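Local coordinates for 402AA LONG hypothetical molybdopterin biosynthesis MOEA protein (Pyrococcus horikoshii, PDB 1UZ5) that probably inserts molybdate into adenylylated molybdopterin, releasing AMP and yielding Mo-molybdopterin in a magnesium-dependent step of molybdenum cofactor biosynthesis, at residues A[231-241]-A[263-271]; A[373-381]-A[393-401]. All coordinates share one frame; numbering follows the deposited sequence.

Contact 1: A[231-241]-A[263-271]; sequences DDKESLKALIE and LTASVIEEL. With SO4 (sulfate ion), chain F.
Val267 lies over the backbone of helix 233-241 and gives each of its two methyls a separate task. CG1, held anti to the backbone N (chi1 174°), rests 3.7 Å from Lys237 CA and close to Ile240 CD1, while CG2 turns to Leu236 CD2. A short, branched valine suits this point, where the CA atoms of Lys237 and Val267 come within 6.0 Å. One turn earlier on helix 263-271, the side chains of Leu236 and Thr264 cross at a slant, and Leu236 CD2 presses on Thr264 CG2 at 3.3 Å, tighter than a normal methyl contact. One turn later, Leu271 CD1 meets Ile240 CG2 at 3.7 Å and also touches the aliphatic stem of Lys237.

Toward solvent the chemistry changes. Lys233 reaches out fully extended and passes Glu270 OE2 with its CE closer than its NZ, so the salt bridge from NZ to OE2 is long, 4.0 Å, and the pairing loose. The same carboxylate oxygen sits 3.5 Å from Lys237 CD, whose chain runs across Glu270 at about a right angle. Long, flexible lysines suit this edge of the contact, since their methylenes can lie along it while the amines stay near the Glu270 carboxylate.

At the other end, Leu263 CD2 packs against the backbone around Asp232, which caps helix 233-241 through a bond of 2.9 Å from Ser235 N to Asp232 OD1. The start of helix 263-271 faces a sulfate, probably from the crystallisation liquor: Leu263 N donates to its O2, Thr264 N weakly to O4, and Asp262 N also binds it. Ile240 and Leu236 continue inward onto Ile186, Ile292, Thr188 and Ala229. The segment axes approach to 9.9 Å and cross at -51°. Helices packed over a mixed, mainly parallel sheet are characteristic of an alpha/beta domain, here the probable molybdopterin-binding one.

Contact 2: A[373-381]-A[393-401]; sequences IDADGFVEI and EVEVTLFKG
Phe399 sets the edge of its ring near Ala375 O, with CD2 3.3 Å from that oxygen, and turns one face to Gly377, whose CA stands 3.7 Å from the ring centroid in a CH-pi contact. A side chain on Gly377 would collide with Thr397 O and Leu398 CA, so glycine suits this close point between the strands. Phe378 meets Phe399 obliquely, the planes at 57° and Phe378 CD2 lying 3.5 Å from Phe399 CE1. Phe378 CG sits between its own backbone N and carbonyl carbon (chi1 62°), and the ring lies beside Thr397 with one face over Thr397 CB.

Backbone bonds hold these rings in place. Phe378 and Thr397 form a hydrogen-bonded antiparallel pair (Phe378 N to Thr397 O 3.0 Å, Thr397 N to Phe378 O 3.1 Å), and Phe399 N donates to Asp376 O at 2.9 Å, nearly straight at 168°. Farther along, branched valines suit the strands: Val379 CG2 packs on Val396 CG2 at 3.5 Å and on Val394.

Leu308, Thr309 and Thr312 of helix 304-322 touch Phe399; Leu313 and the edge-to-face Phe349 adjoin Phe378. Replacing Phe399 by alanine would probably bare Gly377 CA and open a gap between Phe378 and helix 304-322, with Phe349 still at the Phe378 ring. Against strand 347-354, Asp376 and Gly377 share Val352 as partner, a classic beta bulge, and the strand then runs on into the antiparallel hairpin 377-381/391-398 of the C-terminal MoeA domain.

Contact 1 joins two helices in the probable molybdopterin-binding domain, and contact 2 joins two strands of a hairpin in the C-terminal MoeA domain; they share no element, and their nearest atoms are about 21 Å apart. Both are partly buried, but the centre of contact 1 is about 35 Å from the centre of the chain, that of contact 2 about 20 Å, and contact 1 has more exposed residues among those that touch. Contact 1 has no hydrogen bond between its segments and relies on aliphatic side chains bordered by charge. Contact 2 is tied by main-chain bonds, with two phenylalanine rings beside it, packed against helix 304-322. That helix, from the domain of contact 1, brings the two regions together.

Contact 1: A[231-241]-A[263-271]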
ATOM      1  N   ASP A 231     -25.777  -6.540 -25.560  1.00 44.79           N
ATOM      2  CA  ASP A 231     -26.792  -5.883 -24.750  1.00 48.31           C
ATOM      3  C   ASP A 231     -28.154  -6.582 -24.819  1.00 51.34           C
ATOM      4  O   ASP A 231     -29.140  -5.994 -25.260  1.00 46.20           O
ATOM      5  CB  ASP A 231     -26.935  -4.415 -25.167  1.00 55.32           C
ATOM      6  CG  ASP A 231     -27.818  -3.623 -24.219  1.00 58.97           C
ATOM      7  OD1 ASP A 231     -27.546  -3.640 -23.001  1.00 62.35           O
ATOM      8  OD2 ASP A 231     -28.780  -2.980 -24.688  1.00 57.26           O
ATOM      9  N   ASP A 232     -28.199  -7.841 -24.386  1.00 51.96           N
ATOM     10  CA  ASP A 232     -29.447  -8.602 -24.371  1.00 51.12           C
ATOM     11  C   ASP A 232     -29.457  -9.585 -23.196  1.00 52.39           C
ATOM     12  O   ASP A 232     -28.406  -9.919 -22.644  1.00 42.37           O
ATOM     13  CB  ASP A 232     -29.657  -9.337 -25.706  1.00 49.95           C
ATOM     14  CG  ASP A 232     -28.697 -10.486 -25.907  1.00 47.57           C
ATOM     15  OD1 ASP A 232     -28.760 -11.459 -25.128  1.00 57.67           O
ATOM     16  OD2 ASP A 232     -27.883 -10.422 -26.851  1.00 59.05           O
ATOM     17  N   LYS A 233     -30.646 -10.042 -22.816  1.00 48.77           N
ATOM     18  CA  LYS A 233     -30.794 -10.950 -21.683  1.00 47.56           C
ATOM     19  C   LYS A 233     -29.892 -12.179 -21.661  1.00 44.92           C
ATOM     20  O   LYS A 233     -29.068 -12.326 -20.761  1.00 42.25           O
ATOM     21  CB  LYS A 233     -32.250 -11.409 -21.550  1.00 47.31           C
ATOM     22  CG  LYS A 233     -32.491 -12.274 -20.324  1.00 56.54           C
ATOM     23  CD  LYS A 233     -33.924 -12.761 -20.226  1.00 71.26           C
ATOM     24  CE  LYS A 233     -34.103 -13.665 -19.011  1.00 73.08           C
ATOM     25  NZ  LYS A 233     -35.485 -14.215 -18.899  1.00 81.63           N
ATOM     26  N   GLU A 234     -30.050 -13.066 -22.639  1.00 44.27           N
ATOM     27  CA  GLU A 234     -29.256 -14.288 -22.675  1.00 53.00           C
ATOM     28  C   GLU A 234     -27.752 -14.062 -22.539  1.00 56.46           C
ATOM     29  O   GLU A 234     -27.115 -14.630 -21.652  1.00 58.34           O
ATOM     30  CB  GLU A 234     -29.545 -15.080 -23.956  1.00 63.37           C
ATOM     31  CG  GLU A 234     -29.122 -14.397 -25.245  1.00 88.17           C
ATOM     32  CD  GLU A 234     -29.341 -15.274 -26.466  1.00100.69           C
ATOM     33  OE1 GLU A 234     -28.752 -16.376 -26.522  1.00105.24           O
ATOM     34  OE2 GLU A 234     -30.101 -14.862 -27.369  1.00106.31           O
ATOM     35  N   SER A 235     -27.186 -13.236 -23.411  1.00 51.58           N
ATOM     36  CA  SER A 235     -25.755 -12.963 -23.379  1.00 49.85           C
ATOM     37  C   SER A 235     -25.286 -12.455 -22.018  1.00 45.81           C
ATOM     38  O   SER A 235     -24.332 -12.977 -21.446  1.00 42.28           O
ATOM     39  CB  SER A 235     -25.390 -11.937 -24.456  1.00 54.26           C
ATOM     40  OG  SER A 235     -23.996 -11.679 -24.468  1.00 50.89           O
ATOM     41  N   LEU A 236     -25.963 -11.437 -21.503  1.00 41.40           N
ATOM     42  CA  LEU A 236     -25.596 -10.854 -20.224  1.00 45.17           C
ATOM     43  C   LEU A 236     -25.785 -11.804 -19.034  1.00 49.39           C
ATOM     44  O   LEU A 236     -24.908 -11.903 -18.173  1.00 43.94           O
ATOM     45  CB  LEU A 236     -26.386  -9.564 -20.001  1.00 36.59           C
ATOM     46  CG  LEU A 236     -25.963  -8.717 -18.805  1.00 50.83           C
ATOM     47  CD1 LEU A 236     -24.479  -8.402 -18.899  1.00 47.04           C
ATOM     48  CD2 LEU A 236     -26.776  -7.441 -18.778  1.00 51.46           C
ATOM     49  N   LYS A 237     -26.914 -12.507 -18.986  1.00 43.59           N
ATOM     50  CA  LYS A 237     -27.174 -13.426 -17.879  1.00 40.24           C
ATOM     51  C   LYS A 237     -26.134 -14.539 -17.803  1.00 42.25           C
ATOM     52  O   LYS A 237     -25.658 -14.881 -16.721  1.00 37.52           O
ATOM     53  CB  LYS A 237     -28.567 -14.054 -18.000  1.00 41.32           C
ATOM     54  CG  LYS A 237     -28.991 -14.814 -16.744  1.00 50.54           C
ATOM     55  CD  LYS A 237     -30.326 -15.527 -16.906  1.00 63.09           C
ATOM     56  CE  LYS A 237     -30.213 -16.714 -17.853  1.00 73.56           C
ATOM     57  NZ  LYS A 237     -31.475 -17.509 -17.912  1.00 79.02           N
ATOM     58  N   ALA A 238     -25.784 -15.099 -18.956  1.00 35.05           N
ATOM     59  CA  ALA A 238     -24.803 -16.176 -19.020  1.00 41.47           C
ATOM     60  C   ALA A 238     -23.428 -15.738 -18.523  1.00 46.95           C
ATOM     61  O   ALA A 238     -22.750 -16.482 -17.809  1.00 40.21           O
ATOM     62  CB  ALA A 238     -24.693 -16.688 -20.444  1.00 39.96           C
ATOM     63  N   LEU A 239     -23.020 -14.532 -18.905  1.00 37.19           N
ATOM     64  CA  LEU A 239     -21.715 -14.019 -18.507  1.00 37.28           C
ATOM     65  C   LEU A 239     -21.686 -13.630 -17.033  1.00 37.91           C
ATOM     66  O   LEU A 239     -20.697 -13.872 -16.346  1.00 38.88           O
ATOM     67  CB  LEU A 239     -21.328 -12.825 -19.388  1.00 38.41           C
ATOM     68  CG  LEU A 239     -19.837 -12.490 -19.466  1.00 45.02           C
ATOM     69  CD1 LEU A 239     -19.039 -13.750 -19.783  1.00 36.29           C
ATOM     70  CD2 LEU A 239     -19.607 -11.427 -20.537  1.00 40.18           C
ATOM     71  N   ILE A 240     -22.766 -13.025 -16.545  1.00 35.23           N
ATOM     72  CA  ILE A 240     -22.833 -12.641 -15.144  1.00 36.47           C
ATOM     73  C   ILE A 240     -22.771 -13.895 -14.272  1.00 47.22           C
ATOM     74  O   ILE A 240     -22.151 -13.892 -13.208  1.00 33.26           O
ATOM     75  CB  ILE A 240     -24.126 -11.867 -14.826  1.00 31.42           C
ATOM     76  CG1 ILE A 240     -24.064 -10.476 -15.462  1.00 36.54           C
ATOM     77  CG2 ILE A 240     -24.309 -11.749 -13.321  1.00 37.34           C
ATOM     78  CD1 ILE A 240     -25.275  -9.609 -15.175  1.00 36.18           C
ATOM     79  N   GLU A 241     -23.411 -14.967 -14.728  1.00 41.74           N
ATOM     80  CA  GLU A 241     -23.398 -16.219 -13.982  1.00 47.14           C
ATOM     81  C   GLU A 241     -21.979 -16.761 -13.855  1.00 43.24           C
ATOM     82  O   GLU A 241     -21.594 -17.255 -12.798  1.00 41.80           O
ATOM     83  CB  GLU A 241     -24.295 -17.254 -14.661  1.00 43.55           C
ATOM     84  CG  GLU A 241     -25.764 -17.124 -14.295  1.00 49.00           C
ATOM     85  CD  GLU A 241     -26.640 -18.066 -15.092  1.00 63.43           C
ATOM     86  OE1 GLU A 241     -26.299 -19.266 -15.178  1.00 71.72           O
ATOM     87  OE2 GLU A 241     -27.671 -17.609 -15.629  1.00 73.50           O
ATOM     88  N   LEU A 263     -31.802  -3.275 -18.600  1.00 50.36           N
ATOM     89  CA  LEU A 263     -31.588  -4.691 -18.865  1.00 51.13           C
ATOM     90  C   LEU A 263     -30.713  -5.373 -17.816  1.00 46.97           C
ATOM     91  O   LEU A 263     -31.052  -6.443 -17.317  1.00 44.72           O
ATOM     92  CB  LEU A 263     -30.955  -4.872 -20.245  1.00 51.83           C
ATOM     93  CG  LEU A 263     -30.595  -6.303 -20.648  1.00 51.58           C
ATOM     94  CD1 LEU A 263     -31.836  -7.176 -20.650  1.00 53.26           C
ATOM     95  CD2 LEU A 263     -29.955  -6.284 -22.019  1.00 54.88           C
ATOM     96  N   THR A 264     -29.584  -4.756 -17.486  1.00 44.87           N
ATOM     97  CA  THR A 264     -28.672  -5.327 -16.500  1.00 42.43           C
ATOM     98  C   THR A 264     -29.328  -5.395 -15.129  1.00 34.03           C
ATOM     99  O   THR A 264     -29.154  -6.366 -14.396  1.00 42.52           O
ATOM    100  CB  THR A 264     -27.377  -4.502 -16.385  1.00 43.61           C
ATOM    101  OG1 THR A 264     -27.679  -3.209 -15.850  1.00 62.57           O
ATOM    102  CG2 THR A 264     -26.736  -4.335 -17.749  1.00 36.24           C
ATOM    103  N   ALA A 265     -30.083  -4.359 -14.785  1.00 37.62           N
ATOM    104  CA  ALA A 265     -30.763  -4.323 -13.501  1.00 37.17           C
ATOM    105  C   ALA A 265     -31.741  -5.484 -13.408  1.00 42.13           C
ATOM    106  O   ALA A 265     -31.851  -6.131 -12.364  1.00 40.83           O
ATOM    107  CB  ALA A 265     -31.497  -3.002 -13.333  1.00 44.84           C
ATOM    108  N   SER A 266     -32.437  -5.758 -14.507  1.00 43.51           N
ATOM    109  CA  SER A 266     -33.413  -6.840 -14.538  1.00 46.94           C
ATOM    110  C   SER A 266     -32.734  -8.199 -14.444  1.00 47.03           C
ATOM    111  O   SER A 266     -33.273  -9.132 -13.847  1.00 42.66           O
ATOM    112  CB  SER A 266     -34.254  -6.768 -15.819  1.00 48.16           C
ATOM    113  OG  SER A 266     -33.489  -7.117 -16.958  1.00 47.08           O
ATOM    114  N   VAL A 267     -31.550  -8.316 -15.037  1.00 40.37           N
ATOM    115  CA  VAL A 267     -30.820  -9.574 -14.985  1.00 43.32           C
ATOM    116  C   VAL A 267     -30.334  -9.825 -13.559  1.00 38.04           C
ATOM    117  O   VAL A 267     -30.423 -10.938 -13.048  1.00 41.61           O
ATOM    118  CB  VAL A 267     -29.613  -9.564 -15.943  1.00 45.21           C
ATOM    119  CG1 VAL A 267     -28.782 -10.827 -15.749  1.00 43.67           C
ATOM    120  CG2 VAL A 267     -30.103  -9.476 -17.379  1.00 42.69           C
ATOM    121  N   ILE A 268     -29.830  -8.776 -12.921  1.00 38.73           N
ATOM    122  CA  ILE A 268     -29.344  -8.881 -11.552  1.00 45.10           C
ATOM    123  C   ILE A 268     -30.519  -9.173 -10.623  1.00 47.80           C
ATOM    124  O   ILE A 268     -30.406  -9.965  -9.684  1.00 42.94           O
ATOM    125  CB  ILE A 268     -28.655  -7.569 -11.109  1.00 32.63           C
ATOM    126  CG1 ILE A 268     -27.393  -7.343 -11.949  1.00 33.73           C
ATOM    127  CG2 ILE A 268     -28.318  -7.623  -9.627  1.00 41.01           C
ATOM    128  CD1 ILE A 268     -26.727  -6.004 -11.708  1.00 37.61           C
ATOM    129  N   GLU A 269     -31.651  -8.536 -10.902  1.00 51.67           N
ATOM    130  CA  GLU A 269     -32.857  -8.711 -10.103  1.00 47.08           C
ATOM    131  C   GLU A 269     -33.335 -10.160 -10.100  1.00 47.03           C
ATOM    132  O   GLU A 269     -33.822 -10.659  -9.083  1.00 52.30           O
ATOM    133  CB  GLU A 269     -33.975  -7.807 -10.632  1.00 58.14           C
ATOM    134  CG  GLU A 269     -35.229  -7.820  -9.782  1.00 66.85           C
ATOM    135  CD  GLU A 269     -34.995  -7.249  -8.398  1.00 74.55           C
ATOM    136  OE1 GLU A 269     -34.740  -6.031  -8.294  1.00 83.43           O
ATOM    137  OE2 GLU A 269     -35.058  -8.019  -7.417  1.00 83.56           O
ATOM    138  N   GLU A 270     -33.194 -10.840 -11.233  1.00 42.55           N
ATOM    139  CA  GLU A 270     -33.631 -12.227 -11.329  1.00 46.65           C
ATOM    140  C   GLU A 270     -32.597 -13.243 -10.861  1.00 49.79           C
ATOM    141  O   GLU A 270     -32.939 -14.392 -10.581  1.00 47.32           O
ATOM    142  CB  GLU A 270     -34.062 -12.549 -12.763  1.00 55.91           C
ATOM    143  CG  GLU A 270     -32.973 -12.424 -13.805  1.00 66.41           C
ATOM    144  CD  GLU A 270     -33.496 -12.683 -15.207  1.00 70.92           C
ATOM    145  OE1 GLU A 270     -34.377 -11.921 -15.662  1.00 69.33           O
ATOM    146  OE2 GLU A 270     -33.030 -13.646 -15.851  1.00 75.13           O
ATOM    147  N   LEU A 271     -31.334 -12.832 -10.783  1.00 44.96           N
ATOM    148  CA  LEU A 271     -30.281 -13.734 -10.327  1.00 42.25           C
ATOM    149  C   LEU A 271     -30.045 -13.526  -8.835  1.00 43.76           C
ATOM    150  O   LEU A 271     -29.517 -14.403  -8.146  1.00 41.75           O
ATOM    151  CB  LEU A 271     -28.979 -13.483 -11.092  1.00 40.50           C
ATOM    152  CG  LEU A 271     -28.891 -14.002 -12.526  1.00 40.63           C
ATOM    153  CD1 LEU A 271     -27.547 -13.615 -13.126  1.00 40.68           C
ATOM    154  CD2 LEU A 271     -29.053 -15.514 -12.533  1.00 36.26           C
TER
HETATM  155  S   SO4 F1407     -28.844  -1.637 -20.131  1.00 90.64           S
HETATM  156  O1  SO4 F1407     -29.180  -1.334 -18.572  1.00 93.47           O
HETATM  157  O2  SO4 F1407     -30.124  -1.565 -20.811  1.00 90.26           O
HETATM  158  O3  SO4 F1407     -27.978  -0.770 -20.578  1.00 94.31           O
HETATM  159  O4  SO4 F1407     -28.401  -3.005 -20.106  1.00 91.13           O

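Contact 2: A[373-381]-A[393-401]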
ATOM      1  N   ILE A 373      -7.806   9.710 -20.567  1.00 31.75           N
ATOM      2  CA  ILE A 373      -6.373   9.921 -20.432  1.00 29.34           C
ATOM      3  C   ILE A 373      -6.049  11.138 -19.570  1.00 28.86           C
ATOM      4  O   ILE A 373      -5.164  11.072 -18.724  1.00 31.23           O
ATOM      5  CB  ILE A 373      -5.704  10.110 -21.812  1.00 33.23           C
ATOM      6  CG1 ILE A 373      -5.817   8.821 -22.630  1.00 41.44           C
ATOM      7  CG2 ILE A 373      -4.241  10.511 -21.635  1.00 39.33           C
ATOM      8  CD1 ILE A 373      -5.186   7.608 -21.964  1.00 47.45           C
ATOM      9  N   ASP A 374      -6.772  12.235 -19.779  1.00 31.04           N
ATOM     10  CA  ASP A 374      -6.537  13.478 -19.036  1.00 37.89           C
ATOM     11  C   ASP A 374      -7.065  13.544 -17.602  1.00 37.12           C
ATOM     12  O   ASP A 374      -6.586  14.349 -16.803  1.00 38.44           O
ATOM     13  CB  ASP A 374      -7.119  14.673 -19.804  1.00 37.26           C
ATOM     14  CG  ASP A 374      -6.511  14.838 -21.180  1.00 47.81           C
ATOM     15  OD1 ASP A 374      -5.326  14.484 -21.361  1.00 54.48           O
ATOM     16  OD2 ASP A 374      -7.217  15.336 -22.079  1.00 53.23           O
ATOM     17  N   ALA A 375      -8.051  12.717 -17.274  1.00 34.54           N
ATOM     18  CA  ALA A 375      -8.637  12.735 -15.936  1.00 34.77           C
ATOM     19  C   ALA A 375      -7.711  12.233 -14.825  1.00 37.24           C
ATOM     20  O   ALA A 375      -7.435  11.042 -14.724  1.00 38.46           O
ATOM     21  CB  ALA A 375      -9.934  11.935 -15.935  1.00 34.73           C
ATOM     22  N   ASP A 376      -7.244  13.149 -13.983  1.00 35.00           N
ATOM     23  CA  ASP A 376      -6.363  12.784 -12.880  1.00 35.68           C
ATOM     24  C   ASP A 376      -7.163  12.540 -11.612  1.00 35.13           C
ATOM     25  O   ASP A 376      -6.697  11.881 -10.684  1.00 39.33           O
ATOM     26  CB  ASP A 376      -5.333  13.884 -12.642  1.00 37.56           C
ATOM     27  CG  ASP A 376      -4.403  14.062 -13.817  1.00 47.30           C
ATOM     28  OD1 ASP A 376      -3.877  13.039 -14.308  1.00 49.56           O
ATOM     29  OD2 ASP A 376      -4.193  15.215 -14.246  1.00 50.57           O
ATOM     30  N   GLY A 377      -8.378  13.077 -11.588  1.00 38.58           N
ATOM     31  CA  GLY A 377      -9.245  12.916 -10.439  1.00 41.54           C
ATOM     32  C   GLY A 377     -10.544  13.666 -10.651  1.00 45.50           C
ATOM     33  O   GLY A 377     -10.846  14.102 -11.763  1.00 45.81           O
ATOM     34  N   PHE A 378     -11.325  13.825  -9.591  1.00 41.83           N
ATOM     35  CA  PHE A 378     -12.584  14.538  -9.718  1.00 44.10           C
ATOM     36  C   PHE A 378     -12.843  15.489  -8.563  1.00 49.12           C
ATOM     37  O   PHE A 378     -12.315  15.315  -7.461  1.00 45.66           O
ATOM     38  CB  PHE A 378     -13.748  13.546  -9.845  1.00 38.86           C
ATOM     39  CG  PHE A 378     -13.926  12.649  -8.649  1.00 43.30           C
ATOM     40  CD1 PHE A 378     -14.422  13.150  -7.447  1.00 48.80           C
ATOM     41  CD2 PHE A 378     -13.610  11.296  -8.728  1.00 47.90           C
ATOM     42  CE1 PHE A 378     -14.599  12.315  -6.342  1.00 39.34           C
ATOM     43  CE2 PHE A 378     -13.783  10.457  -7.632  1.00 42.24           C
ATOM     44  CZ  PHE A 378     -14.280  10.968  -6.437  1.00 40.96           C
ATOM     45  N   VAL A 379     -13.653  16.503  -8.837  1.00 48.07           N
ATOM     46  CA  VAL A 379     -14.032  17.494  -7.842  1.00 51.76           C
ATOM     47  C   VAL A 379     -15.534  17.333  -7.633  1.00 55.59           C
ATOM     48  O   VAL A 379     -16.303  17.340  -8.594  1.00 54.17           O
ATOM     49  CB  VAL A 379     -13.741  18.922  -8.334  1.00 51.84           C
ATOM     50  CG1 VAL A 379     -14.258  19.930  -7.327  1.00 59.42           C
ATOM     51  CG2 VAL A 379     -12.247  19.105  -8.541  1.00 48.68           C
ATOM     52  N   GLU A 380     -15.948  17.174  -6.381  1.00 57.98           N
ATOM     53  CA  GLU A 380     -17.360  16.993  -6.050  1.00 67.19           C
ATOM     54  C   GLU A 380     -18.068  18.325  -5.818  1.00 69.27           C
ATOM     55  O   GLU A 380     -17.674  19.109  -4.952  1.00 71.48           O
ATOM     56  CB  GLU A 380     -17.488  16.114  -4.802  1.00 68.66           C
ATOM     57  CG  GLU A 380     -18.883  16.007  -4.211  1.00 76.67           C
ATOM     58  CD  GLU A 380     -18.893  15.240  -2.898  1.00 89.48           C
ATOM     59  OE1 GLU A 380     -18.182  15.649  -1.954  1.00 91.08           O
ATOM     60  OE2 GLU A 380     -19.616  14.227  -2.807  1.00 97.90           O
ATOM     61  N   ILE A 381     -19.110  18.575  -6.609  1.00 67.40           N
ATOM     62  CA  ILE A 381     -19.900  19.804  -6.518  1.00 68.52           C
ATOM     63  C   ILE A 381     -21.252  19.464  -5.898  1.00 72.35           C
ATOM     64  O   ILE A 381     -22.052  18.751  -6.500  1.00 74.22           O
ATOM     65  CB  ILE A 381     -20.125  20.404  -7.900  1.00 65.33           C
ATOM     66  CG1 ILE A 381     -18.810  20.374  -8.690  1.00 64.27           C
ATOM     67  CG2 ILE A 381     -20.633  21.830  -7.761  1.00 65.22           C
ATOM     68  CD1 ILE A 381     -18.918  20.952 -10.083  1.00 61.59           C
ATOM     69  N   GLU A 393      -9.773  27.316  -4.687  1.00 97.45           N
ATOM     70  CA  GLU A 393      -9.324  26.016  -4.192  1.00 91.80           C
ATOM     71  C   GLU A 393     -10.430  24.984  -3.994  1.00 86.36           C
ATOM     72  O   GLU A 393     -11.442  25.245  -3.344  1.00 86.04           O
ATOM     73  CB  GLU A 393      -8.559  26.181  -2.877  1.00 92.01           C
ATOM     74  CG  GLU A 393      -7.290  27.003  -2.993  1.00 99.70           C
ATOM     75  CD  GLU A 393      -6.422  26.898  -1.755  1.00103.91           C
ATOM     76  OE1 GLU A 393      -6.930  27.170  -0.648  1.00108.04           O
ATOM     77  OE2 GLU A 393      -5.232  26.543  -1.892  1.00104.91           O
ATOM     78  N   VAL A 394     -10.219  23.800  -4.553  1.00 78.27           N
ATOM     79  CA  VAL A 394     -11.181  22.717  -4.439  1.00 70.71           C
ATOM     80  C   VAL A 394     -10.465  21.425  -4.092  1.00 69.68           C
ATOM     81  O   VAL A 394      -9.312  21.220  -4.471  1.00 69.69           O
ATOM     82  CB  VAL A 394     -11.949  22.510  -5.752  1.00 69.35           C
ATOM     83  CG1 VAL A 394     -12.798  23.730  -6.049  1.00 68.77           C
ATOM     84  CG2 VAL A 394     -10.973  22.250  -6.886  1.00 67.41           C
ATOM     85  N   GLU A 395     -11.154  20.559  -3.360  1.00 69.20           N
ATOM     86  CA  GLU A 395     -10.589  19.278  -2.971  1.00 68.10           C
ATOM     87  C   GLU A 395     -10.701  18.361  -4.184  1.00 66.03           C
ATOM     88  O   GLU A 395     -11.730  18.339  -4.864  1.00 65.05           O
ATOM     89  CB  GLU A 395     -11.372  18.695  -1.791  1.00 73.42           C
ATOM     90  CG  GLU A 395     -10.669  17.560  -1.055  1.00 87.36           C
ATOM     91  CD  GLU A 395      -9.429  18.024  -0.309  1.00 95.29           C
ATOM     92  OE1 GLU A 395      -9.539  18.975   0.495  1.00 98.45           O
ATOM     93  OE2 GLU A 395      -8.347  17.437  -0.521  1.00 99.46           O
ATOM     94  N   VAL A 396      -9.639  17.615  -4.465  1.00 56.78           N
ATOM     95  CA  VAL A 396      -9.637  16.709  -5.604  1.00 51.72           C
ATOM     96  C   VAL A 396      -9.289  15.283  -5.201  1.00 45.64           C
ATOM     97  O   VAL A 396      -8.215  15.029  -4.658  1.00 48.99           O
ATOM     98  CB  VAL A 396      -8.626  17.163  -6.684  1.00 47.05           C
ATOM     99  CG1 VAL A 396      -8.589  16.152  -7.823  1.00 49.27           C
ATOM    100  CG2 VAL A 396      -9.010  18.531  -7.214  1.00 49.15           C
ATOM    101  N   THR A 397     -10.204  14.357  -5.455  1.00 44.81           N
ATOM    102  CA  THR A 397      -9.948  12.955  -5.147  1.00 46.99           C
ATOM    103  C   THR A 397      -9.266  12.399  -6.386  1.00 50.10           C
ATOM    104  O   THR A 397      -9.863  12.352  -7.460  1.00 47.64           O
ATOM    105  CB  THR A 397     -11.249  12.174  -4.891  1.00 46.14           C
ATOM    106  OG1 THR A 397     -11.882  12.672  -3.707  1.00 51.70           O
ATOM    107  CG2 THR A 397     -10.950  10.692  -4.715  1.00 41.61           C
ATOM    108  N   LEU A 398      -8.010  11.997  -6.241  1.00 52.03           N
ATOM    109  CA  LEU A 398      -7.251  11.472  -7.364  1.00 51.60           C
ATOM    110  C   LEU A 398      -7.570  10.026  -7.694  1.00 51.72           C
ATOM    111  O   LEU A 398      -7.988   9.254  -6.833  1.00 54.63           O
ATOM    112  CB  LEU A 398      -5.751  11.619  -7.097  1.00 56.05           C
ATOM    113  CG  LEU A 398      -5.165  13.024  -7.263  1.00 63.22           C
ATOM    114  CD1 LEU A 398      -5.888  14.009  -6.361  1.00 69.36           C
ATOM    115  CD2 LEU A 398      -3.681  12.991  -6.938  1.00 72.78           C
ATOM    116  N   PHE A 399      -7.375   9.667  -8.956  1.00 52.68           N
ATOM    117  CA  PHE A 399      -7.622   8.307  -9.402  1.00 57.83           C
ATOM    118  C   PHE A 399      -6.367   7.480  -9.158  1.00 69.52           C
ATOM    119  O   PHE A 399      -5.672   7.089 -10.097  1.00 74.36           O
ATOM    120  CB  PHE A 399      -7.980   8.291 -10.887  1.00 44.52           C
ATOM    121  CG  PHE A 399      -9.273   8.982 -11.205  1.00 43.17           C
ATOM    122  CD1 PHE A 399     -10.428   8.682 -10.493  1.00 36.39           C
ATOM    123  CD2 PHE A 399      -9.342   9.917 -12.231  1.00 39.84           C
ATOM    124  CE1 PHE A 399     -11.635   9.300 -10.799  1.00 35.46           C
ATOM    125  CE2 PHE A 399     -10.548  10.543 -12.547  1.00 39.77           C
ATOM    126  CZ  PHE A 399     -11.695  10.235 -11.832  1.00 38.50           C
ATOM    127  N   LYS A 400      -6.083   7.221  -7.885  1.00 76.74           N
ATOM    128  CA  LYS A 400      -4.913   6.448  -7.496  1.00 83.92           C
ATOM    129  C   LYS A 400      -3.660   7.004  -8.172  1.00 88.70           C
ATOM    130  O   LYS A 400      -3.359   8.191  -8.045  1.00 89.27           O
ATOM    131  CB  LYS A 400      -5.122   4.973  -7.859  1.00 86.34           C
ATOM    132  CG  LYS A 400      -3.974   4.049  -7.470  1.00 88.13           C
ATOM    133  CD  LYS A 400      -4.409   2.590  -7.452  1.00 90.63           C
ATOM    134  CE  LYS A 400      -5.234   2.230  -8.679  1.00 89.18           C
ATOM    135  NZ  LYS A 400      -4.551   2.622  -9.938  1.00 94.81           N
ATOM    136  N   GLY A 401      -2.935   6.154  -8.891  1.00 90.43           N
ATOM    137  CA  GLY A 401      -1.731   6.612  -9.555  1.00 89.87           C
ATOM    138  C   GLY A 401      -1.115   5.577 -10.475  1.00 91.78           C
ATOM    139  O   GLY A 401      -1.482   4.402 -10.439  1.00 90.87           O
TER